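Local coordinates for fluvirucin B1 DH domain from module 1 (Actinomadura vulgaris, PDB 6OBV), which probably removes water from a beta-hydroxyacyl chain carried by module 1 of the polyketide synthase that assembles fluvirucin B1, at residues A[220-229]-A[257-265]; A[272-280]-A[290-298]. All blocks are in the same frame, centred on the assembly; numbering follows the deposited sequence.

How the contacts relate
Along the chain, contact 1 comes first: 220-229 leads into helix 227-232, and after the intervening helix 238-241 and strand 247-257 the chain returns through 257-265, closing a loop of 27 residues. The same segment then starts strand 264-271, whose sheet neighbour 277-282 belongs to contact 2. That second contact closes a much shorter loop, pairing 277-282 with 288-299 as a hairpin. The two contacts follow one another in series, neither enclosing nor crossing the other, with centres about 19 Å apart. L257, which in contact 1 packs on the loop ahead of helix 227-232, also touches A290 of the hairpin (L257 CD1 to A290 CB 4.0 Å), so both contacts reach the same antiparallel strands.

Contact 1 (A[220-229]-A[257-265]); sequences AGGYGIHPAL and LLASGAQRV
L229 and V265 meet tip to tip where helix 227-232 approaches the start of strand 264-271, part of the helix-and-sheet packing of the double-hotdog dehydratase fold. L229 holds CG anti to its backbone N (chi1 -179°), which carries the forked end toward the strand: CD2 faces V265 CG1 at 3.8 Å and also rests on A262 O at 3.3 Å, while CD1 turns to V265 CG2. At the other end of the contact, L257 comes over the backbone of G224. Its CD2 presses on G224 CA at a tight 3.4 Å, and its CD1 lies alongside I225 CB; the glycine leaves the room that the leucine fork occupies.

Between these two apolar ends the contact is polar and wet. One water donates to A220 O and A262 O and accepts from H226 N; the second donates to G224 O and A259 O and accepts from A262 N at 3.1 Å. H226 itself caps the helix, its ND1 receiving A228 N at 3.0 Å in the plane of the ring. As in related dehydratases, the helix so capped probably carries the acidic residue of the active site. E84 takes the backbone N of both G224 and I225. Directly across the segments, G261 N donates to G224 O at 3.0 Å, approaching from above the carbonyl plane, 47° out of it.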
ATOM      1  N   ALA A 220     -17.769  10.203 -16.030  1.00 45.92           N
ATOM      2  CA  ALA A 220     -17.207   9.182 -16.910  1.00 42.43           C
ATOM      3  C   ALA A 220     -15.779   9.507 -17.341  1.00 38.46           C
ATOM      4  O   ALA A 220     -15.007   8.589 -17.644  1.00 34.07           O
ATOM      5  CB  ALA A 220     -18.106   8.990 -18.135  1.00 43.98           C
ATOM      6  N   GLY A 221     -15.411  10.793 -17.373  1.00 38.94           N
ATOM      7  CA  GLY A 221     -14.094  11.181 -17.853  1.00 40.03           C
ATOM      8  C   GLY A 221     -12.945  10.618 -17.034  1.00 42.19           C
ATOM      9  O   GLY A 221     -11.852  10.390 -17.566  1.00 36.53           O
ATOM     10  N   GLY A 222     -13.171  10.374 -15.741  1.00 39.17           N
ATOM     11  CA  GLY A 222     -12.146   9.805 -14.888  1.00 37.29           C
ATOM     12  C   GLY A 222     -11.968   8.305 -15.001  1.00 37.55           C
ATOM     13  O   GLY A 222     -10.945   7.773 -14.557  1.00 33.88           O
ATOM     14  N   TYR A 223     -12.934   7.605 -15.572  1.00 35.27           N
ATOM     15  CA  TYR A 223     -12.778   6.179 -15.763  1.00 31.56           C
ATOM     16  C   TYR A 223     -12.001   5.911 -17.045  1.00 36.63           C
ATOM     17  O   TYR A 223     -11.983   6.725 -17.969  1.00 36.46           O
ATOM     18  CB  TYR A 223     -14.141   5.491 -15.804  1.00 23.98           C
ATOM     19  CG  TYR A 223     -14.817   5.433 -14.439  1.00 32.51           C
ATOM     20  CD1 TYR A 223     -14.509   4.420 -13.530  1.00 29.38           C
ATOM     21  CD2 TYR A 223     -15.755   6.384 -14.062  1.00 37.37           C
ATOM     22  CE1 TYR A 223     -15.110   4.349 -12.286  1.00 25.56           C
ATOM     23  CE2 TYR A 223     -16.369   6.323 -12.817  1.00 39.01           C
ATOM     24  CZ  TYR A 223     -16.044   5.298 -11.937  1.00 35.72           C
ATOM     25  OH  TYR A 223     -16.643   5.245 -10.698  1.00 36.78           O
ATOM     26  N   GLY A 224     -11.321   4.767 -17.070  1.00 34.87           N
ATOM     27  CA  GLY A 224     -10.866   4.208 -18.325  1.00 23.88           C
ATOM     28  C   GLY A 224     -12.059   3.985 -19.237  1.00 25.37           C
ATOM     29  O   GLY A 224     -12.113   4.514 -20.346  1.00 27.67           O
ATOM     30  N   ILE A 225     -13.027   3.196 -18.771  1.00 23.81           N
ATOM     31  CA  ILE A 225     -14.371   3.171 -19.338  1.00 23.76           C
ATOM     32  C   ILE A 225     -15.333   2.903 -18.188  1.00 29.01           C
ATOM     33  O   ILE A 225     -15.151   1.937 -17.431  1.00 23.64           O
ATOM     34  CB  ILE A 225     -14.522   2.141 -20.482  1.00 21.87           C
ATOM     35  CG1 ILE A 225     -15.889   2.360 -21.160  1.00 24.78           C
ATOM     36  CG2 ILE A 225     -14.322   0.688 -19.962  1.00 19.62           C
ATOM     37  CD1 ILE A 225     -16.133   1.674 -22.511  1.00 27.38           C
ATOM     38  N   HIS A 226     -16.332   3.782 -18.013  1.00 31.21           N
ATOM     39  CA  HIS A 226     -17.240   3.650 -16.882  1.00 28.41           C
ATOM     40  C   HIS A 226     -17.759   2.213 -16.810  1.00 23.50           C
ATOM     41  O   HIS A 226     -18.243   1.685 -17.820  1.00 26.26           O
ATOM     42  CB  HIS A 226     -18.413   4.632 -16.992  1.00 30.93           C
ATOM     43  CG  HIS A 226     -19.154   4.836 -15.700  1.00 25.80           C
ATOM     44  ND1 HIS A 226     -19.734   3.799 -14.998  1.00 26.72           N
ATOM     45  CD2 HIS A 226     -19.392   5.955 -14.977  1.00 27.14           C
ATOM     46  CE1 HIS A 226     -20.307   4.273 -13.905  1.00 22.06           C
ATOM     47  NE2 HIS A 226     -20.107   5.577 -13.864  1.00 28.76           N
ATOM     48  N   PRO A 227     -17.616   1.536 -15.672  1.00 25.59           N
ATOM     49  CA  PRO A 227     -18.117   0.153 -15.578  1.00 23.10           C
ATOM     50  C   PRO A 227     -19.578   0.007 -15.987  1.00 28.57           C
ATOM     51  O   PRO A 227     -19.956  -1.046 -16.518  1.00 27.30           O
ATOM     52  CB  PRO A 227     -17.888  -0.200 -14.100  1.00 24.13           C
ATOM     53  CG  PRO A 227     -16.697   0.642 -13.702  1.00 26.49           C
ATOM     54  CD  PRO A 227     -16.837   1.934 -14.484  1.00 28.25           C
ATOM     55  N   ALA A 228     -20.412   1.033 -15.782  1.00 28.56           N
ATOM     56  CA  ALA A 228     -21.800   0.922 -16.214  1.00 27.67           C
ATOM     57  C   ALA A 228     -21.929   1.040 -17.719  1.00 27.67           C
ATOM     58  O   ALA A 228     -22.854   0.460 -18.303  1.00 23.96           O
ATOM     59  CB  ALA A 228     -22.673   1.985 -15.539  1.00 29.05           C
ATOM     60  N   LEU A 229     -21.027   1.785 -18.367  1.00 33.32           N
ATOM     61  CA  LEU A 229     -21.050   1.859 -19.825  1.00 29.96           C
ATOM     62  C   LEU A 229     -20.559   0.563 -20.452  1.00 30.07           C
ATOM     63  O   LEU A 229     -21.139   0.090 -21.432  1.00 28.02           O
ATOM     64  CB  LEU A 229     -20.210   3.036 -20.319  1.00 31.28           C
ATOM     65  CG  LEU A 229     -20.186   3.237 -21.835  1.00 33.06           C
ATOM     66  CD1 LEU A 229     -21.587   3.371 -22.407  1.00 25.84           C
ATOM     67  CD2 LEU A 229     -19.347   4.472 -22.209  1.00 33.67           C
ATOM     68  N   LEU A 257      -8.080  -1.173 -23.815  1.00 28.59           N
ATOM     69  CA  LEU A 257      -8.714   0.132 -23.787  1.00 32.67           C
ATOM     70  C   LEU A 257      -7.895   1.079 -24.665  1.00 37.27           C
ATOM     71  O   LEU A 257      -6.729   1.366 -24.373  1.00 38.61           O
ATOM     72  CB  LEU A 257      -8.834   0.623 -22.356  1.00 26.64           C
ATOM     73  CG  LEU A 257      -9.641   1.886 -22.231  1.00 30.78           C
ATOM     74  CD1 LEU A 257     -11.089   1.558 -22.499  1.00 30.59           C
ATOM     75  CD2 LEU A 257      -9.429   2.373 -20.837  1.00 36.25           C
ATOM     76  N   LEU A 258      -8.498   1.539 -25.762  1.00 36.90           N
ATOM     77  CA  LEU A 258      -7.802   2.379 -26.728  1.00 38.59           C
ATOM     78  C   LEU A 258      -8.089   3.870 -26.569  1.00 37.69           C
ATOM     79  O   LEU A 258      -7.315   4.686 -27.079  1.00 44.36           O
ATOM     80  CB  LEU A 258      -8.164   1.945 -28.155  1.00 38.16           C
ATOM     81  CG  LEU A 258      -8.020   0.449 -28.447  1.00 39.62           C
ATOM     82  CD1 LEU A 258      -8.378   0.145 -29.881  1.00 46.78           C
ATOM     83  CD2 LEU A 258      -6.587  -0.002 -28.150  1.00 37.53           C
ATOM     84  N   ALA A 259      -9.181   4.245 -25.897  1.00 35.61           N
ATOM     85  CA  ALA A 259      -9.529   5.647 -25.683  1.00 36.03           C
ATOM     86  C   ALA A 259     -10.323   5.746 -24.391  1.00 29.69           C
ATOM     87  O   ALA A 259     -11.279   4.994 -24.206  1.00 33.56           O
ATOM     88  CB  ALA A 259     -10.346   6.212 -26.857  1.00 33.58           C
ATOM     89  N   SER A 260      -9.943   6.677 -23.521  1.00 32.07           N
ATOM     90  CA  SER A 260     -10.422   6.732 -22.148  1.00 35.92           C
ATOM     91  C   SER A 260     -11.623   7.668 -22.003  1.00 36.72           C
ATOM     92  O   SER A 260     -11.831   8.579 -22.807  1.00 41.28           O
ATOM     93  CB  SER A 260      -9.280   7.173 -21.209  1.00 28.67           C
ATOM     94  OG  SER A 260      -8.830   8.518 -21.464  1.00 45.30           O
ATOM     95  N   GLY A 261     -12.442   7.399 -20.989  1.00 34.93           N
ATOM     96  CA  GLY A 261     -13.465   8.337 -20.545  1.00 35.56           C
ATOM     97  C   GLY A 261     -14.668   8.519 -21.454  1.00 34.66           C
ATOM     98  O   GLY A 261     -15.215   9.621 -21.517  1.00 37.45           O
ATOM     99  N   ALA A 262     -15.105   7.475 -22.155  1.00 27.43           N
ATOM    100  CA  ALA A 262     -16.249   7.629 -23.047  1.00 30.93           C
ATOM    101  C   ALA A 262     -17.552   7.687 -22.260  1.00 36.33           C
ATOM    102  O   ALA A 262     -17.686   7.091 -21.179  1.00 25.97           O
ATOM    103  CB  ALA A 262     -16.318   6.488 -24.060  1.00 26.84           C
ATOM    104  N   GLN A 263     -18.511   8.425 -22.819  1.00 41.05           N
ATOM    105  CA  GLN A 263     -19.876   8.537 -22.316  1.00 45.98           C
ATOM    106  C   GLN A 263     -20.885   7.756 -23.150  1.00 39.21           C
ATOM    107  O   GLN A 263     -21.839   7.199 -22.604  1.00 40.26           O
ATOM    108  CB  GLN A 263     -20.314  10.002 -22.284  1.00 48.01           C
ATOM    109  CG  GLN A 263     -19.295  10.967 -21.731  1.00 56.36           C
ATOM    110  CD  GLN A 263     -19.784  12.397 -21.812  1.00 61.74           C
ATOM    111  OE1 GLN A 263     -20.992  12.654 -21.753  1.00 57.47           O
ATOM    112  NE2 GLN A 263     -18.852  13.339 -21.954  1.00 66.74           N
ATOM    113  N   ARG A 264     -20.719   7.751 -24.465  1.00 35.98           N
ATOM    114  CA  ARG A 264     -21.587   7.036 -25.390  1.00 35.54           C
ATOM    115  C   ARG A 264     -20.692   6.254 -26.338  1.00 35.78           C
ATOM    116  O   ARG A 264     -19.599   6.712 -26.681  1.00 38.37           O
ATOM    117  CB  ARG A 264     -22.497   8.001 -26.169  1.00 37.83           C
ATOM    118  CG  ARG A 264     -23.077   9.127 -25.323  1.00 43.55           C
ATOM    119  CD  ARG A 264     -23.909  10.105 -26.144  1.00 46.06           C
ATOM    120  NE  ARG A 264     -23.207  10.542 -27.342  1.00 56.39           N
ATOM    121  CZ  ARG A 264     -23.791  11.193 -28.348  1.00 68.33           C
ATOM    122  NH1 ARG A 264     -25.086  11.474 -28.279  1.00 76.98           N
ATOM    123  NH2 ARG A 264     -23.090  11.562 -29.421  1.00 68.74           N
ATOM    124  N   VAL A 265     -21.120   5.055 -26.726  1.00 31.98           N
ATOM    125  CA  VAL A 265     -20.297   4.210 -27.578  1.00 32.89           C
ATOM    126  C   VAL A 265     -21.167   3.476 -28.583  1.00 33.05           C
ATOM    127  O   VAL A 265     -22.383   3.336 -28.418  1.00 33.31           O
ATOM    128  CB  VAL A 265     -19.459   3.174 -26.782  1.00 29.23           C
ATOM    129  CG1 VAL A 265     -18.409   3.864 -25.859  1.00 29.08           C
ATOM    130  CG2 VAL A 265     -20.360   2.195 -26.031  1.00 23.92           C
TER
HETATM  131  O   HOH W   1     -16.032   6.344 -19.252  1.00 31.12           O
HETATM  132  O   HOH W   2     -13.528   4.855 -22.847  1.00 23.30           O

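Contact 2 (A[272-280]-A[290-298]); sequences TDDGATSLH and AGITSLISR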
ATOM      1  N   THR A 272     -17.407 -15.887 -31.115  1.00 59.04           N
ATOM      2  CA  THR A 272     -16.231 -16.615 -31.551  1.00 70.59           C
ATOM      3  C   THR A 272     -16.578 -18.101 -31.551  1.00 91.16           C
ATOM      4  O   THR A 272     -17.660 -18.510 -31.120  1.00 91.31           O
ATOM      5  CB  THR A 272     -15.025 -16.330 -30.650  1.00 64.21           C
ATOM      6  OG1 THR A 272     -15.179 -17.044 -29.416  1.00 68.48           O
ATOM      7  CG2 THR A 272     -14.894 -14.836 -30.360  1.00 55.29           C
ATOM      8  N   ASP A 273     -15.649 -18.923 -32.030  1.00114.20           N
ATOM      9  CA  ASP A 273     -15.850 -20.370 -32.068  1.00121.89           C
ATOM     10  C   ASP A 273     -15.718 -21.030 -30.697  1.00122.81           C
ATOM     11  O   ASP A 273     -15.734 -22.263 -30.617  1.00129.80           O
ATOM     12  CB  ASP A 273     -14.860 -21.004 -33.044  1.00129.68           C
ATOM     13  CG  ASP A 273     -14.673 -20.175 -34.293  1.00132.54           C
ATOM     14  OD1 ASP A 273     -14.987 -20.678 -35.389  1.00135.39           O
ATOM     15  OD2 ASP A 273     -14.219 -19.019 -34.171  1.00131.72           O
ATOM     16  N   ASP A 274     -15.593 -20.244 -29.631  1.00111.32           N
ATOM     17  CA  ASP A 274     -15.431 -20.755 -28.280  1.00 98.24           C
ATOM     18  C   ASP A 274     -16.760 -20.893 -27.554  1.00 77.47           C
ATOM     19  O   ASP A 274     -16.779 -21.290 -26.383  1.00 75.56           O
ATOM     20  CB  ASP A 274     -14.505 -19.826 -27.493  1.00101.85           C
ATOM     21  CG  ASP A 274     -13.282 -19.418 -28.288  1.00105.84           C
ATOM     22  OD1 ASP A 274     -13.038 -20.003 -29.362  1.00108.77           O
ATOM     23  OD2 ASP A 274     -12.594 -18.465 -27.859  1.00104.86           O
ATOM     24  N   GLY A 275     -17.867 -20.572 -28.215  1.00 61.65           N
ATOM     25  CA  GLY A 275     -19.061 -20.287 -27.454  1.00 54.62           C
ATOM     26  C   GLY A 275     -18.964 -18.975 -26.723  1.00 52.35           C
ATOM     27  O   GLY A 275     -19.724 -18.736 -25.787  1.00 58.11           O
ATOM     28  N   ALA A 276     -18.037 -18.114 -27.131  1.00 42.78           N
ATOM     29  CA  ALA A 276     -17.790 -16.835 -26.500  1.00 35.50           C
ATOM     30  C   ALA A 276     -18.152 -15.721 -27.475  1.00 35.50           C
ATOM     31  O   ALA A 276     -18.460 -15.972 -28.640  1.00 35.92           O
ATOM     32  CB  ALA A 276     -16.322 -16.725 -26.059  1.00 37.79           C
ATOM     33  N   THR A 277     -18.103 -14.480 -26.983  1.00 33.41           N
ATOM     34  CA  THR A 277     -18.440 -13.283 -27.747  1.00 29.46           C
ATOM     35  C   THR A 277     -17.226 -12.373 -27.826  1.00 32.51           C
ATOM     36  O   THR A 277     -16.534 -12.162 -26.825  1.00 27.91           O
ATOM     37  CB  THR A 277     -19.598 -12.486 -27.097  1.00 30.79           C
ATOM     38  OG1 THR A 277     -20.705 -13.353 -26.800  1.00 32.30           O
ATOM     39  CG2 THR A 277     -20.053 -11.312 -28.017  1.00 27.72           C
ATOM     40  N   SER A 278     -16.981 -11.801 -29.004  1.00 38.47           N
ATOM     41  CA  SER A 278     -16.008 -10.721 -29.114  1.00 36.59           C
ATOM     42  C   SER A 278     -16.745  -9.392 -29.219  1.00 32.12           C
ATOM     43  O   SER A 278     -17.900  -9.341 -29.644  1.00 30.36           O
ATOM     44  CB  SER A 278     -15.081 -10.921 -30.313  1.00 31.93           C
ATOM     45  OG  SER A 278     -15.741 -10.663 -31.540  1.00 39.13           O
ATOM     46  N   LEU A 279     -16.086  -8.316 -28.796  1.00 32.86           N
ATOM     47  CA  LEU A 279     -16.729  -7.008 -28.818  1.00 36.34           C
ATOM     48  C   LEU A 279     -15.710  -5.943 -29.176  1.00 39.98           C
ATOM     49  O   LEU A 279     -14.605  -5.899 -28.625  1.00 33.10           O
ATOM     50  CB  LEU A 279     -17.388  -6.622 -27.475  1.00 30.29           C
ATOM     51  CG  LEU A 279     -18.433  -7.547 -26.861  1.00 31.23           C
ATOM     52  CD1 LEU A 279     -17.895  -7.967 -25.538  1.00 35.30           C
ATOM     53  CD2 LEU A 279     -19.764  -6.873 -26.675  1.00 30.25           C
ATOM     54  N   HIS A 280     -16.106  -5.072 -30.088  1.00 42.19           N
ATOM     55  CA  HIS A 280     -15.268  -3.973 -30.519  1.00 42.11           C
ATOM     56  C   HIS A 280     -16.092  -2.711 -30.372  1.00 35.10           C
ATOM     57  O   HIS A 280     -17.199  -2.616 -30.908  1.00 31.69           O
ATOM     58  CB  HIS A 280     -14.754  -4.207 -31.942  1.00 50.78           C
ATOM     59  CG  HIS A 280     -13.856  -5.406 -32.034  1.00 72.03           C
ATOM     60  ND1 HIS A 280     -12.599  -5.436 -31.465  1.00 76.92           N
ATOM     61  CD2 HIS A 280     -14.058  -6.639 -32.560  1.00 77.20           C
ATOM     62  CE1 HIS A 280     -12.054  -6.623 -31.665  1.00 78.31           C
ATOM     63  NE2 HIS A 280     -12.918  -7.371 -32.329  1.00 78.67           N
ATOM     64  N   ALA A 290     -12.479   0.527 -27.287  1.00 36.73           N
ATOM     65  CA  ALA A 290     -12.000  -0.664 -26.608  1.00 33.51           C
ATOM     66  C   ALA A 290     -12.235  -1.852 -27.516  1.00 34.31           C
ATOM     67  O   ALA A 290     -13.100  -1.819 -28.402  1.00 30.75           O
ATOM     68  CB  ALA A 290     -12.695  -0.883 -25.259  1.00 26.55           C
ATOM     69  N   GLY A 291     -11.440  -2.885 -27.302  1.00 31.76           N
ATOM     70  CA  GLY A 291     -11.650  -4.160 -27.967  1.00 26.04           C
ATOM     71  C   GLY A 291     -11.597  -5.252 -26.928  1.00 28.12           C
ATOM     72  O   GLY A 291     -10.760  -5.230 -26.026  1.00 37.88           O
ATOM     73  N   ILE A 292     -12.522  -6.188 -27.031  1.00 26.14           N
ATOM     74  CA  ILE A 292     -12.513  -7.387 -26.198  1.00 26.65           C
ATOM     75  C   ILE A 292     -12.455  -8.579 -27.141  1.00 30.14           C
ATOM     76  O   ILE A 292     -13.392  -8.812 -27.920  1.00 25.70           O
ATOM     77  CB  ILE A 292     -13.736  -7.470 -25.282  1.00 30.66           C
ATOM     78  CG1 ILE A 292     -13.695  -6.354 -24.235  1.00 36.36           C
ATOM     79  CG2 ILE A 292     -13.784  -8.827 -24.614  1.00 30.29           C
ATOM     80  CD1 ILE A 292     -15.009  -5.624 -24.091  1.00 35.89           C
ATOM     81  N   THR A 293     -11.349  -9.321 -27.099  1.00 30.97           N
ATOM     82  CA  THR A 293     -11.226 -10.457 -28.009  1.00 35.67           C
ATOM     83  C   THR A 293     -12.198 -11.569 -27.640  1.00 36.72           C
ATOM     84  O   THR A 293     -12.853 -12.141 -28.515  1.00 29.24           O
ATOM     85  CB  THR A 293      -9.794 -10.978 -28.016  1.00 39.35           C
ATOM     86  OG1 THR A 293      -8.918  -9.919 -28.430  1.00 41.67           O
ATOM     87  CG2 THR A 293      -9.670 -12.153 -28.975  1.00 30.71           C
ATOM     88  N   SER A 294     -12.331 -11.876 -26.358  1.00 27.51           N
ATOM     89  CA  SER A 294     -13.228 -12.953 -25.968  1.00 27.53           C
ATOM     90  C   SER A 294     -13.830 -12.671 -24.607  1.00 32.49           C
ATOM     91  O   SER A 294     -13.109 -12.335 -23.659  1.00 32.52           O
ATOM     92  CB  SER A 294     -12.492 -14.283 -25.935  1.00 29.24           C
ATOM     93  OG  SER A 294     -13.355 -15.296 -25.493  1.00 46.02           O
ATOM     94  N   LEU A 295     -15.145 -12.841 -24.506  1.00 30.38           N
ATOM     95  CA  LEU A 295     -15.840 -12.783 -23.225  1.00 28.80           C
ATOM     96  C   LEU A 295     -16.681 -14.044 -23.085  1.00 32.76           C
ATOM     97  O   LEU A 295     -17.492 -14.348 -23.965  1.00 31.84           O
ATOM     98  CB  LEU A 295     -16.718 -11.528 -23.114  1.00 28.93           C
ATOM     99  CG  LEU A 295     -17.705 -11.546 -21.942  1.00 28.67           C
ATOM    100  CD1 LEU A 295     -16.972 -11.595 -20.600  1.00 24.66           C
ATOM    101  CD2 LEU A 295     -18.672 -10.373 -22.023  1.00 29.28           C
ATOM    102  N   ILE A 296     -16.456 -14.796 -22.009  1.00 29.22           N
ATOM    103  CA  ILE A 296     -17.295 -15.938 -21.654  1.00 30.96           C
ATOM    104  C   ILE A 296     -18.167 -15.532 -20.476  1.00 29.64           C
ATOM    105  O   ILE A 296     -17.664 -14.977 -19.486  1.00 25.74           O
ATOM    106  CB  ILE A 296     -16.454 -17.177 -21.302  1.00 35.29           C
ATOM    107  CG1 ILE A 296     -15.734 -17.701 -22.536  1.00 38.20           C
ATOM    108  CG2 ILE A 296     -17.347 -18.265 -20.670  1.00 30.81           C
ATOM    109  CD1 ILE A 296     -14.458 -18.455 -22.217  1.00 40.22           C
ATOM    110  N   SER A 297     -19.470 -15.764 -20.602  1.00 24.57           N
ATOM    111  CA  SER A 297     -20.445 -15.608 -19.534  1.00 42.13           C
ATOM    112  C   SER A 297     -20.795 -16.979 -18.955  1.00 40.71           C
ATOM    113  O   SER A 297     -20.634 -18.007 -19.617  1.00 39.89           O
ATOM    114  CB  SER A 297     -21.709 -14.925 -20.056  1.00 36.37           C
ATOM    115  OG  SER A 297     -21.514 -13.524 -20.144  1.00 41.47           O
ATOM    116  N   ARG A 298     -21.258 -16.996 -17.702  1.00 38.19           N
ATOM    117  CA  ARG A 298     -21.619 -18.259 -17.074  1.00 41.84           C
ATOM    118  C   ARG A 298     -22.999 -18.140 -16.439  1.00 35.52           C
ATOM    119  O   ARG A 298     -23.314 -17.119 -15.817  1.00 32.17           O
ATOM    120  CB  ARG A 298     -20.587 -18.677 -16.013  1.00 54.55           C
ATOM    121  CG  ARG A 298     -20.293 -17.611 -14.958  1.00 68.60           C
ATOM    122  CD  ARG A 298     -19.844 -18.227 -13.637  1.00 79.54           C
ATOM    123  NE  ARG A 298     -20.958 -18.479 -12.724  1.00 85.20           N
ATOM    124  CZ  ARG A 298     -21.181 -19.643 -12.113  1.00 85.83           C
ATOM    125  NH1 ARG A 298     -20.376 -20.676 -12.316  1.00 87.29           N
ATOM    126  NH2 ARG A 298     -22.210 -19.775 -11.296  1.00 83.13           N
TER
HETATM  127  O   HOH W   3     -20.327 -14.023 -23.662  1.00 41.92           O
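L279 and I292 lie side by side on one face of a beta hairpin, in which strand 277-282 runs antiparallel to the chain at 288-299. Both side chains point the same way, and their CD1 atoms touch at 4.0 Å. L295 completes the ridge, its CD2 reaching the same L279 methyl. L234 packs on both L279 and L295, and W252 and P249 lie against L295, so this face is turned into the protein.

The smaller residues fit more closely. A276 CB is a bump set into a hollow edged by S294 OG, L295 O and I296 CG1, with the hydroxyl oxygen 3.3 Å away. With chi1 at 177°, S294 OG extends away from the backbone N and is brought to the alanine methyl. Next along, S278 CB is pressed against T293 O at a tight 3.1 Å. At the far end, the H280 ring lies beside G291, and with no side chain there ND1 comes obliquely to within 3.8 Å of G291 CA.

T277 pairs with L295, and L279 with I292, both as hydrogen-bonded pairs. S278 alone on one strand is thus faced by T293 and S294 on the other, and the extra residue is taken up in a beta bulge where the chain turns at T293. I292 N donates to L279 O at only 2.6 Å, and L279 N returns the bond to I292 O in the carbonyl plane. L295 O accepts both T277 N and a water that also bonds T277 OG1. The hydrogen bonds made directly between the segments are all backbone to backbone, which suggests that main-chain pairing fixes the register while the side chains contribute shape: apolar contact along L279, I292 and L295, and carbon against oxygen at A276 and S278.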